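Carbohydrate binding module family 33 and 10 domain protein (Teredinibacter turnerae, PDB 6RW7) is an AA10 lytic polysaccharide monooxygenase, a copper enzyme that probably binds and oxidatively cleaves cellulose, represented here by its family AA10 domain. Local coordinates at residues Cys68-Glu73 / Val180-Trp185; Glu56-Val61 / Leu131-Phe136; Gln18-Pro23 / Glu30-Tyr35. All blocks are in the same frame, centred on the assembly; numbering follows the deposited sequence. Where two conformers were deposited one is given.

Contact 1 (Cys68-Glu73 / Val180-Trp185)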
loop_
_atom_site.group_PDB
_atom_site.type_symbol
_atom_site.label_atom_id
_atom_site.label_comp_id
_atom_site.label_asym_id
_atom_site.label_seq_id
_atom_site.Cartn_x
_atom_site.Cartn_y
_atom_site.Cartn_z
ATOM N N CYS A 68 3.452 -6.955 -1.858
ATOM C CA CYS A 68 2.230 -6.110 -1.808
ATOM C C CYS A 68 1.037 -6.919 -1.283
ATOM O O CYS A 68 0.235 -6.339 -0.547
ATOM C CB CYS A 68 1.939 -5.482 -3.156
ATOM S SG CYS A 68 3.299 -4.398 -3.661
ATOM N N GLY A 69 0.925 -8.194 -1.663
ATOM C CA GLY A 69 -0.189 -9.056 -1.226
ATOM C C GLY A 69 0.055 -9.628 0.155
ATOM O O GLY A 69 -0.883 -10.163 0.762
ATOM N N PHE A 70 1.317 -9.610 0.599
ATOM C CA PHE A 70 1.808 -10.141 1.900
ATOM C C PHE A 70 1.287 -11.567 2.171
ATOM O O PHE A 70 1.040 -11.901 3.348
ATOM C CB PHE A 70 1.473 -9.170 3.031
ATOM C CG PHE A 70 2.546 -9.175 4.080
ATOM C CD1 PHE A 70 3.758 -8.532 3.865
ATOM C CD2 PHE A 70 2.380 -9.889 5.252
ATOM C CE1 PHE A 70 4.762 -8.575 4.812
ATOM C CE2 PHE A 70 3.392 -9.929 6.196
ATOM C CZ PHE A 70 4.574 -9.261 5.983
ATOM N N ASP A 71 1.167 -12.387 1.137
ATOM C CA ASP A 71 0.701 -13.797 1.250
ATOM C C ASP A 71 -0.628 -13.832 2.011
ATOM O O ASP A 71 -0.878 -14.826 2.771
ATOM C CB ASP A 71 1.732 -14.675 1.959
ATOM C CG ASP A 71 3.056 -14.821 1.222
ATOM O OD1 ASP A 71 3.257 -14.122 0.212
ATOM O OD2 ASP A 71 3.889 -15.676 1.671
ATOM N N GLY A 72 -1.467 -12.819 1.772
ATOM C CA GLY A 72 -2.673 -12.545 2.571
ATOM C C GLY A 72 -3.840 -13.488 2.266
ATOM O O GLY A 72 -3.717 -14.456 1.471
ATOM N N GLU A 73 -4.978 -13.187 2.874
ATOM C CA GLU A 73 -6.060 -14.174 3.060
ATOM C C GLU A 73 -7.051 -14.170 1.904
ATOM O O GLU A 73 -7.662 -15.218 1.674
ATOM C CB GLU A 73 -6.801 -13.872 4.356
ATOM C CG GLU A 73 -5.906 -14.011 5.565
ATOM C CD GLU A 73 -6.582 -13.933 6.917
ATOM O OE1 GLU A 73 -7.824 -14.011 6.951
ATOM O OE2 GLU A 73 -5.883 -13.794 7.931
ATOM N N VAL A 180 8.957 2.131 -4.883
ATOM C CA VAL A 180 7.686 1.590 -4.349
ATOM C C VAL A 180 7.664 1.821 -2.854
ATOM O O VAL A 180 8.684 1.588 -2.183
ATOM C CB VAL A 180 7.529 0.095 -4.653
ATOM C CG1 VAL A 180 6.205 -0.390 -4.106
ATOM C CG2 VAL A 180 7.636 -0.207 -6.137
ATOM N N ILE A 181 6.512 2.257 -2.366
ATOM C CA ILE A 181 6.237 2.325 -0.909
ATOM C C ILE A 181 5.301 1.170 -0.564
ATOM O O ILE A 181 4.278 0.998 -1.231
ATOM C CB ILE A 181 5.689 3.714 -0.537
ATOM C CG1 ILE A 181 6.783 4.758 -0.757
ATOM C CG2 ILE A 181 5.139 3.731 0.889
ATOM C CD1 ILE A 181 6.331 6.191 -0.693
ATOM N N PHE A 182 5.678 0.385 0.439
ATOM C CA PHE A 182 4.886 -0.744 0.971
ATOM C C PHE A 182 4.384 -0.304 2.350
ATOM O O PHE A 182 5.198 0.055 3.219
ATOM C CB PHE A 182 5.726 -2.028 0.983
ATOM C CG PHE A 182 5.163 -3.073 1.906
ATOM C CD1 PHE A 182 4.109 -3.854 1.484
ATOM C CD2 PHE A 182 5.630 -3.228 3.198
ATOM C CE1 PHE A 182 3.536 -4.788 2.321
ATOM C CE2 PHE A 182 5.056 -4.166 4.040
ATOM C CZ PHE A 182 4.006 -4.927 3.599
ATOM N N ALA A 183 3.072 -0.316 2.562
ATOM C CA ALA A 183 2.464 0.254 3.772
ATOM C C ALA A 183 1.478 -0.715 4.407
ATOM O O ALA A 183 0.804 -1.486 3.711
ATOM C CB ALA A 183 1.767 1.547 3.436
ATOM N N GLU A 184 1.361 -0.585 5.717
ATOM C CA GLU A 184 0.457 -1.407 6.526
ATOM C C GLU A 184 -0.406 -0.525 7.419
ATOM O O GLU A 184 0.101 0.478 7.968
ATOM C CB GLU A 184 1.247 -2.349 7.435
ATOM C CG GLU A 184 2.236 -3.230 6.714
ATOM C CD GLU A 184 3.034 -4.145 7.626
ATOM O OE1 GLU A 184 3.003 -3.928 8.874
ATOM O OE2 GLU A 184 3.676 -5.064 7.084
ATOM N N TRP A 185 -1.646 -0.962 7.601
ATOM C CA TRP A 185 -2.569 -0.374 8.596
ATOM C C TRP A 185 -2.933 -1.505 9.548
ATOM O O TRP A 185 -3.600 -2.441 9.101
ATOM C CB TRP A 185 -3.767 0.286 7.914
ATOM C CG TRP A 185 -4.926 0.542 8.819
ATOM C CD1 TRP A 185 -4.900 1.014 10.099
ATOM C CD2 TRP A 185 -6.304 0.331 8.479
ATOM N NE1 TRP A 185 -6.170 1.081 10.593
ATOM C CE2 TRP A 185 -7.047 0.661 9.629
ATOM C CE3 TRP A 185 -6.974 -0.117 7.331
ATOM C CZ2 TRP A 185 -8.432 0.546 9.662
ATOM C CZ3 TRP A 185 -8.347 -0.216 7.369
ATOM C CH2 TRP A 185 -9.059 0.093 8.528
#
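Phe182 of strand 178-187 is the centre of the contact, met by Phe70 from the loop after strand 52-54 and by the backbone of Cys68. The two rings are nearly parallel, their planes 19° apart, but they are slid so far that they barely overlap, with centroids 5.8 Å apart. Touch is therefore made by ring corners: Phe70 CD1 lies 3.6 Å from Phe182 CZ. Phe182 is turned with CG opposite its main-chain nitrogen (chi1 161°), which carries the ring out toward the loop. Its CD1 also passes 4.4 Å from Cys68 CA, and Phe196 of the next strand stacks on Phe70.

Covalent and backbone constraints shape the loop. Cys68 is tied by a disulfide to Cys198 of strand 193-202. Beyond it, Gly72 N bonds to Gly69 O at 2.9 Å, closing a tight turn in which Phe70 and Asp71 both take left-handed backbone conformations. Glycine suits position 72, since a beta carbon there would run into Gly69 O.

The polar element is Glu184, whose OE2 approaches Phe70 CE1 obliquely at 4.3 Å. The buried carboxylate is satisfied elsewhere, by a salt bridge to Arg194 and a hydrogen bond from Arg58 N. With no hydrogen bond between 68-73 and 180-185, aromatic packing and the nearby disulfide hold the loop against this face of the beta-sandwich.

Contact 2 (Glu56-Val61 / Leu131-Phe136)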
loop_
_atom_site.group_PDB
_atom_site.type_symbol
_atom_site.label_atom_id
_atom_site.label_comp_id
_atom_site.label_asym_id
_atom_site.label_seq_id
_atom_site.Cartn_x
_atom_site.Cartn_y
_atom_site.Cartn_z
ATOM N N GLU A 56 1.212 -9.226 12.975
ATOM C CA GLU A 56 1.910 -7.959 13.307
ATOM C C GLU A 56 2.641 -7.356 12.090
ATOM O O GLU A 56 3.288 -6.312 12.245
ATOM C CB GLU A 56 2.867 -8.240 14.462
ATOM C CG GLU A 56 2.164 -8.572 15.775
ATOM C CD GLU A 56 3.110 -9.228 16.780
ATOM O OE1 GLU A 56 3.490 -10.397 16.563
ATOM O OE2 GLU A 56 3.481 -8.554 17.761
ATOM N N GLY A 57 2.533 -7.947 10.909
ATOM C CA GLY A 57 3.085 -7.369 9.679
ATOM C C GLY A 57 4.588 -7.527 9.572
ATOM O O GLY A 57 5.203 -8.302 10.341
ATOM N N ARG A 58 5.168 -6.801 8.631
ATOM C CA ARG A 58 6.567 -6.977 8.188
ATOM C C ARG A 58 7.584 -6.702 9.311
ATOM O O ARG A 58 8.663 -7.258 9.206
ATOM C CB ARG A 58 6.831 -6.093 6.968
ATOM C CG ARG A 58 8.264 -6.166 6.456
ATOM C CD ARG A 58 8.640 -7.517 5.914
ATOM N NE ARG A 58 10.062 -7.510 5.603
ATOM C CZ ARG A 58 10.778 -8.570 5.244
ATOM N NH1 ARG A 58 10.216 -9.767 5.148
ATOM N NH2 ARG A 58 12.083 -8.438 5.030
ATOM N N LYS A 59 7.270 -5.929 10.336
ATOM C CA LYS A 59 8.235 -5.737 11.459
ATOM C C LYS A 59 8.518 -7.079 12.117
ATOM O O LYS A 59 9.641 -7.224 12.652
ATOM C CB LYS A 59 7.713 -4.739 12.478
ATOM C CG LYS A 59 7.734 -3.312 11.939
ATOM C CD LYS A 59 7.380 -2.303 12.985
ATOM C CE LYS A 59 5.920 -2.349 13.369
ATOM N NZ LYS A 59 5.630 -1.405 14.476
ATOM N N VAL A 60 7.553 -7.991 12.081
ATOM C CA VAL A 60 7.626 -9.295 12.794
ATOM C C VAL A 60 7.715 -10.448 11.798
ATOM O O VAL A 60 8.507 -11.373 12.042
ATOM C CB VAL A 60 6.426 -9.427 13.746
ATOM C CG1 VAL A 60 6.354 -10.826 14.367
ATOM C CG2 VAL A 60 6.501 -8.346 14.806
ATOM N N VAL A 61 6.854 -10.471 10.794
ATOM C CA VAL A 61 6.649 -11.622 9.879
ATOM C C VAL A 61 7.611 -11.436 8.710
ATOM O O VAL A 61 7.334 -10.536 7.890
ATOM C CB VAL A 61 5.189 -11.657 9.395
ATOM C CG1 VAL A 61 4.973 -12.775 8.386
ATOM C CG2 VAL A 61 4.215 -11.717 10.564
ATOM N N LEU A 131 8.177 -7.836 -6.980
ATOM C CA LEU A 131 8.996 -7.256 -5.899
ATOM C C LEU A 131 9.440 -8.382 -4.955
ATOM O O LEU A 131 8.729 -9.381 -4.786
ATOM C CB LEU A 131 8.163 -6.213 -5.159
ATOM C CG LEU A 131 7.779 -4.993 -5.984
ATOM C CD1 LEU A 131 6.705 -4.182 -5.246
ATOM C CD2 LEU A 131 9.009 -4.146 -6.293
ATOM N N THR A 132 10.622 -8.218 -4.379
ATOM C CA THR A 132 11.187 -9.102 -3.345
ATOM C C THR A 132 11.554 -8.242 -2.151
ATOM O O THR A 132 11.706 -7.005 -2.314
ATOM C CB THR A 132 12.431 -9.861 -3.835
ATOM O OG1 THR A 132 13.523 -8.940 -3.906
ATOM C CG2 THR A 132 12.210 -10.523 -5.173
ATOM N N TRP A 133 11.751 -8.871 -1.001
ATOM C CA TRP A 133 12.161 -8.141 0.218
ATOM C C TRP A 133 13.545 -7.518 0.014
ATOM O O TRP A 133 13.813 -6.471 0.628
ATOM C CB TRP A 133 12.066 -9.006 1.476
ATOM C CG TRP A 133 10.629 -9.296 1.766
ATOM C CD1 TRP A 133 10.021 -10.511 1.740
ATOM C CD2 TRP A 133 9.602 -8.330 2.041
ATOM N NE1 TRP A 133 8.691 -10.373 1.989
ATOM C CE2 TRP A 133 8.399 -9.052 2.171
ATOM C CE3 TRP A 133 9.571 -6.944 2.196
ATOM C CZ2 TRP A 133 7.181 -8.444 2.450
ATOM C CZ3 TRP A 133 8.368 -6.336 2.486
ATOM C CH2 TRP A 133 7.182 -7.076 2.583
ATOM N N ALA A 134 14.391 -8.102 -0.830
ATOM C CA ALA A 134 15.731 -7.539 -1.107
ATOM C C ALA A 134 15.599 -6.157 -1.768
ATOM O O ALA A 134 16.538 -5.384 -1.689
ATOM C CB ALA A 134 16.505 -8.492 -1.984
ATOM N N ASP A 135 14.459 -5.832 -2.383
ATOM C CA ASP A 135 14.233 -4.509 -3.011
ATOM C C ASP A 135 13.995 -3.434 -1.946
ATOM O O ASP A 135 14.119 -2.249 -2.292
ATOM C CB ASP A 135 13.020 -4.540 -3.933
ATOM C CG ASP A 135 13.178 -5.442 -5.142
ATOM O OD1 ASP A 135 14.329 -5.516 -5.658
ATOM O OD2 ASP A 135 12.148 -6.033 -5.597
ATOM N N PHE A 136 13.611 -3.809 -0.729
ATOM C CA PHE A 136 13.099 -2.871 0.289
ATOM C C PHE A 136 14.090 -2.684 1.421
ATOM O O PHE A 136 14.872 -3.600 1.750
ATOM C CB PHE A 136 11.770 -3.354 0.877
ATOM C CG PHE A 136 10.637 -3.114 -0.079
ATOM C CD1 PHE A 136 10.301 -4.032 -1.066
ATOM C CD2 PHE A 136 9.900 -1.950 0.007
ATOM C CE1 PHE A 136 9.289 -3.770 -1.976
ATOM C CE2 PHE A 136 8.889 -1.697 -0.903
ATOM C CZ PHE A 136 8.568 -2.615 -1.868
#
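Arg58 and Trp133 form a cation-pi stack that joins two surface loops on the outside of the beta-sandwich, one following strand 52-54 and the other lying between strands 111-118 and 142-145. The second loop enters through Leu131, whose apolar side chain rests on Val180 of strand 178-187.

Thr132 then leads into a short 3-10 turn: its N donates to Asp135 OD2 at 2.9 Å, meeting the carboxylate from above its plane, while its OG1 takes a weak bond from Ala134 N. Trp133 follows and carries the contact alone on this side. Its indole and the guanidinium of Arg58 lie flat on each other, planes 5° apart, and the two side chains run past each other in opposite directions. Arg58 CD sits 3.6 Å above the centroid of the six-membered ring of Trp133, Arg58 CZ is 3.7 Å from that of the five-membered ring, and Arg58 NH2 comes within 3.6 Å of Trp133 CB. A bend at chi2 (65°) lays the arginine chain along the indole, so both its methylenes and its delocalised charge use the aromatic face. Trp133 NE1, in turn, bonds to Thr64 OG1, which, with the edge-to-face meeting with Phe182, limits how far the indole can turn. With an alanine here, the guanidinium of Arg58 would probably lose the surface it lies on and be freer to turn, and Thr64 OG1 would be left without this donor.

Asp135 suits the end of the turn, for the OD2 that receives Thr132 N also pairs with Arg129. Phe136 points its ring inward against Val180 and Phe182, while its N closes the turn on Trp133 O at 3.0 Å.

Contact 3 (Gln18-Pro23 / Glu30-Tyr35)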
loop_
_atom_site.group_PDB
_atom_site.type_symbol
_atom_site.label_atom_id
_atom_site.label_comp_id
_atom_site.label_asym_id
_atom_site.label_seq_id
_atom_site.Cartn_x
_atom_site.Cartn_y
_atom_site.Cartn_z
ATOM N N GLN A 18 -10.222 2.177 -11.711
ATOM C CA GLN A 18 -10.400 1.361 -12.932
ATOM C C GLN A 18 -10.784 -0.059 -12.531
ATOM O O GLN A 18 -10.152 -0.640 -11.626
ATOM C CB GLN A 18 -9.135 1.366 -13.783
ATOM C CG GLN A 18 -8.713 2.753 -14.239
ATOM C CD GLN A 18 -9.770 3.319 -15.158
ATOM O OE1 GLN A 18 -10.350 2.603 -15.988
ATOM N NE2 GLN A 18 -10.071 4.595 -14.990
ATOM N N LYS A 19 -11.800 -0.595 -13.209
ATOM C CA LYS A 19 -12.240 -1.998 -13.068
ATOM C C LYS A 19 -12.013 -2.710 -14.394
ATOM O O LYS A 19 -12.214 -2.128 -15.466
ATOM C CB LYS A 19 -13.729 -2.120 -12.755
ATOM C CG LYS A 19 -14.263 -1.288 -11.605
ATOM C CD LYS A 19 -13.766 -1.786 -10.299
ATOM C CE LYS A 19 -14.558 -1.218 -9.145
ATOM N NZ LYS A 19 -14.333 0.236 -9.029
ATOM N N PRO A 20 -11.565 -3.970 -14.359
ATOM C CA PRO A 20 -11.119 -4.628 -15.583
ATOM C C PRO A 20 -12.247 -4.944 -16.569
ATOM O O PRO A 20 -11.976 -5.095 -17.769
ATOM C CB PRO A 20 -10.453 -5.912 -15.073
ATOM C CG PRO A 20 -11.115 -6.162 -13.731
ATOM C CD PRO A 20 -11.346 -4.787 -13.150
ATOM N N ASP A 21 -13.481 -5.021 -16.089
ATOM C CA ASP A 21 -14.625 -5.348 -16.976
ATOM C C ASP A 21 -15.167 -4.068 -17.637
ATOM O O ASP A 21 -16.041 -4.193 -18.511
ATOM C CB ASP A 21 -15.655 -6.215 -16.242
ATOM C CG ASP A 21 -15.978 -5.844 -14.798
ATOM O OD1 ASP A 21 -15.179 -5.125 -14.149
ATOM O OD2 ASP A 21 -17.022 -6.316 -14.318
ATOM N N ASN A 22 -14.658 -2.885 -17.306
ATOM C CA ASN A 22 -15.196 -1.628 -17.898
ATOM C C ASN A 22 -14.241 -0.464 -17.657
ATOM O O ASN A 22 -14.624 0.589 -17.150
ATOM C CB ASN A 22 -16.604 -1.310 -17.388
ATOM C CG ASN A 22 -16.639 -0.853 -15.946
ATOM O OD1 ASN A 22 -15.756 -1.183 -15.153
ATOM N ND2 ASN A 22 -17.645 -0.058 -15.616
ATOM N N PRO A 23 -12.969 -0.578 -18.062
ATOM C CA PRO A 23 -12.051 0.534 -17.816
ATOM C C PRO A 23 -12.375 1.777 -18.652
ATOM O O PRO A 23 -12.927 1.659 -19.754
ATOM C CB PRO A 23 -10.680 -0.016 -18.189
ATOM C CG PRO A 23 -10.964 -1.180 -19.100
ATOM C CD PRO A 23 -12.340 -1.708 -18.754
ATOM N N GLU A 30 -2.144 -3.337 -18.420
ATOM C CA GLU A 30 -1.073 -4.356 -18.325
ATOM C C GLU A 30 -1.285 -5.186 -17.052
ATOM O O GLU A 30 -1.195 -6.404 -17.115
ATOM C CB GLU A 30 0.283 -3.657 -18.349
ATOM C CG GLU A 30 1.381 -4.498 -18.952
ATOM C CD GLU A 30 2.679 -3.725 -19.050
ATOM O OE1 GLU A 30 2.741 -2.800 -19.893
ATOM O OE2 GLU A 30 3.596 -4.011 -18.241
ATOM N N ALA A 31 -1.531 -4.512 -15.922
ATOM C CA ALA A 31 -1.770 -5.202 -14.634
ATOM C C ALA A 31 -2.959 -6.168 -14.808
ATOM O O ALA A 31 -2.854 -7.327 -14.422
ATOM C CB ALA A 31 -2.015 -4.204 -13.534
ATOM N N PHE A 32 -4.062 -5.681 -15.378
ATOM C CA PHE A 32 -5.277 -6.500 -15.606
ATOM C C PHE A 32 -4.972 -7.701 -16.511
ATOM O O PHE A 32 -5.371 -8.844 -16.214
ATOM C CB PHE A 32 -6.385 -5.644 -16.213
ATOM C CG PHE A 32 -7.008 -4.572 -15.347
ATOM C CD1 PHE A 32 -7.020 -4.618 -13.954
ATOM C CD2 PHE A 32 -7.649 -3.514 -15.961
ATOM C CE1 PHE A 32 -7.673 -3.642 -13.219
ATOM C CE2 PHE A 32 -8.288 -2.525 -15.229
ATOM C CZ PHE A 32 -8.292 -2.594 -13.851
ATOM N N ALA A 33 -4.288 -7.434 -17.626
ATOM C CA ALA A 33 -3.965 -8.464 -18.633
ATOM C C ALA A 33 -3.006 -9.517 -18.075
ATOM O O ALA A 33 -3.237 -10.717 -18.232
ATOM C CB ALA A 33 -3.408 -7.788 -19.855
ATOM N N ASN A 34 -1.968 -9.080 -17.371
ATOM C CA ASN A 34 -0.946 -9.994 -16.831
ATOM C C ASN A 34 -1.595 -10.848 -15.747
ATOM O O ASN A 34 -1.275 -12.012 -15.654
ATOM C CB ASN A 34 0.284 -9.233 -16.319
ATOM C CG ASN A 34 1.105 -8.605 -17.428
ATOM O OD1 ASN A 34 0.809 -8.789 -18.617
ATOM N ND2 ASN A 34 2.129 -7.841 -17.068
ATOM N N TYR A 35 -2.552 -10.312 -14.986
ATOM C CA TYR A 35 -3.220 -11.115 -13.944
ATOM C C TYR A 35 -4.064 -12.194 -14.633
ATOM O O TYR A 35 -4.014 -13.340 -14.206
ATOM C CB TYR A 35 -4.006 -10.197 -13.010
ATOM C CG TYR A 35 -4.531 -10.883 -11.787
ATOM C CD1 TYR A 35 -3.693 -11.475 -10.858
ATOM C CD2 TYR A 35 -5.892 -10.880 -11.521
ATOM C CE1 TYR A 35 -4.190 -12.080 -9.722
ATOM C CE2 TYR A 35 -6.400 -11.468 -10.373
ATOM C CZ TYR A 35 -5.544 -12.067 -9.465
ATOM O OH TYR A 35 -6.029 -12.675 -8.343
#
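The loop that leaves helix 10-17 comes closest to helix 29-37 at Pro20 and Phe32, whose CA atoms are 6.1 Å apart, and it reverses there in a type I beta turn from Lys19 to Asn22, closed by Asn22 N to Lys19 O at 3.2 Å. Proline suits the second position of such a turn, because its ring already restrains phi to about the value needed.

That same pyrrolidine lies over the ring of Phe32. Pro20 CB stands 3.7 Å from the ring centroid of Phe32 and only 10° off its normal, a well-centred CH-pi contact. Around it, Pro20 CA approaches Phe32 CE2 at 3.5 Å and Pro20 CD meets Phe32 CZ at 3.8 Å, so that three carbons of the proline rest on one aromatic face. In Phe32 a chi1 of -68°, with CG opposite the carbonyl carbon, sends the ring from the helix toward the loop, and a chi2 of -25° turns its face to Pro20.

Gln18 comes from another direction: its carbonyl O lies at the ring edge, near the plane, 3.5 Å from Phe32 CZ, where the slightly positive rim of hydrogens suits an oxygen. Its CB packs 4.0 Å from the same CZ, while the amide end turns away and OE1 receives both Ser24 N and Ser25 N. Trp45 adds an edge-to-face partner for Phe32 and also touches Pro20. The Cys14-Cys28 disulfide separately joins helix 10-17 to the residue just before helix 29-37.

Lacking hydrogen bonds or charge pairs between its two segments, the contact rests on CH-pi and van der Waals packing, with a favourable carbonyl at the ring edge, which is consistent with holding the loop against the next helix.

In the fold
Contact 3 comes first along the chain and is complete before the others open; it belongs to the helical excursion between strands 3-6 and 52-54, at the periphery. Contacts 1 and 2 interleave in sequence, both drawing one segment from the long loop between strands 52-54 and 89-90, and their centres are 9 Å apart. They touch directly, Phe70 CE1 lying 3.4 Å from Trp133 CZ2. Together they pack two loops over strand 178-187 around a cluster of Phe70, Phe182 and Trp133. Contact 3 lies about 20 Å from contact 1 and 27 Å from contact 2, centre to centre, and touches neither (nearest atoms about 10 and 12 Å): a separate packing site of the same domain.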